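Local coordinates for structural polyprotein, VP1 (Israeli acute paralysis virus, PDB 5CDD), which probably serves as a structural component of the viral capsid, assembling with the other capsid proteins into pentamers, at residues Asp26-Met29 with Glu34-Val37. Residues are numbered along the deposited sequence; the frame is centred on the assembly and turned at random.
Sequences DVLM and EFIV
L28 reaches from helix 20-31 to the backbone of E34 and the ring of F35, and the distance to the loop falls along its side chain. L28 CB points toward the 34-37 loop but stays 4.0 Å from E34 O. One bond out, L28 CG is 3.6 Å from E34 O. The branch L28 CD2 ends 3.2 Å from E34 O and 3.2 Å from F35 CD1. As no hydrogen bond joins the segments, the contact is van der Waals throughout. It forms where the chain turns back after the helix and then diverges from it; the closest CA pair is L28 with E34. The centre of the contact lies about 25 Å from the centre of the chain, in an N-terminal arm that precedes strand 47-55, the first strand of the antiparallel sheets, probably the jelly-roll body expected of a CRPV-like capsid protein. F35 sets its CG anti to the backbone N (chi1 -173°), beside its own carbonyl carbon, and its ring meets L28 CD2 obliquely, nearest at CD1 and then CG (3.8 Å). Over the centre of one ring face sits V37 CG2, 3.2 Å above the plane. E34 contributes its carbonyl, while its side chain starts away from the helix: OE1 bonds to Y148 OH of a second VP1 subunit, and OE2 accepts from N38 ND2 and the backbone N of D35 and Y34 of another capsid-protein chain.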
# COMPACT_ATOMS: atom_id res chain seq x y z
N ASP A 26 -14.70 -32.74 -14.03
CA ASP A 26 -13.97 -33.70 -13.21
C ASP A 26 -12.84 -34.30 -14.00
O ASP A 26 -11.77 -34.56 -13.47
CB ASP A 26 -14.89 -34.83 -12.76
CG ASP A 26 -14.81 -35.04 -11.28
OD1 ASP A 26 -15.46 -34.26 -10.56
OD2 ASP A 26 -14.08 -35.96 -10.84
N VAL A 27 -13.06 -34.49 -15.29
CA VAL A 27 -12.05 -35.09 -16.14
C VAL A 27 -10.90 -34.17 -16.49
O VAL A 27 -9.76 -34.61 -16.60
CB VAL A 27 -12.64 -35.59 -17.45
CG1 VAL A 27 -11.68 -36.55 -18.06
CG2 VAL A 27 -13.97 -36.26 -17.22
N LEU A 28 -11.18 -32.89 -16.68
CA LEU A 28 -10.14 -31.95 -17.04
C LEU A 28 -9.24 -31.69 -15.85
O LEU A 28 -8.08 -31.32 -16.00
CB LEU A 28 -10.75 -30.63 -17.52
CG LEU A 28 -11.01 -30.46 -19.01
CD1 LEU A 28 -11.90 -31.56 -19.53
CD2 LEU A 28 -11.66 -29.12 -19.24
N MET A 29 -9.79 -31.90 -14.65
CA MET A 29 -9.04 -31.69 -13.42
C MET A 29 -8.09 -32.84 -13.14
O MET A 29 -7.21 -32.74 -12.28
CB MET A 29 -10.01 -31.54 -12.24
CG MET A 29 -10.82 -30.26 -12.27
SD MET A 29 -9.75 -28.81 -12.26
CE MET A 29 -9.30 -28.73 -10.53
N GLU A 34 -6.73 -27.47 -17.87
CA GLU A 34 -7.17 -26.22 -18.48
C GLU A 34 -8.52 -26.46 -19.13
O GLU A 34 -8.88 -27.60 -19.43
CB GLU A 34 -6.15 -25.77 -19.52
CG GLU A 34 -5.99 -26.71 -20.69
CD GLU A 34 -4.70 -26.48 -21.46
OE1 GLU A 34 -4.54 -27.07 -22.55
OE2 GLU A 34 -3.85 -25.71 -20.98
N PHE A 35 -9.28 -25.40 -19.35
CA PHE A 35 -10.61 -25.55 -19.92
C PHE A 35 -10.87 -24.67 -21.15
O PHE A 35 -11.37 -23.55 -21.03
CB PHE A 35 -11.66 -25.27 -18.83
CG PHE A 35 -13.08 -25.55 -19.25
CD1 PHE A 35 -13.37 -26.55 -20.16
CD2 PHE A 35 -14.13 -24.83 -18.68
CE1 PHE A 35 -14.69 -26.84 -20.51
CE2 PHE A 35 -15.45 -25.11 -19.02
CZ PHE A 35 -15.73 -26.12 -19.94
N ILE A 36 -10.52 -25.19 -22.32
CA ILE A 36 -10.72 -24.47 -23.58
C ILE A 36 -12.21 -24.40 -23.87
O ILE A 36 -12.87 -25.43 -24.05
CB ILE A 36 -10.02 -25.19 -24.75
CG1 ILE A 36 -8.53 -25.37 -24.43
CG2 ILE A 36 -10.19 -24.40 -26.03
CD1 ILE A 36 -7.76 -26.12 -25.50
N VAL A 37 -12.75 -23.18 -23.92
CA VAL A 37 -14.18 -22.98 -24.16
C VAL A 37 -14.52 -22.11 -25.36
O VAL A 37 -15.59 -22.28 -25.97
CB VAL A 37 -14.84 -22.37 -22.91
CG1 VAL A 37 -16.31 -22.07 -23.18
CG2 VAL A 37 -14.71 -23.33 -21.74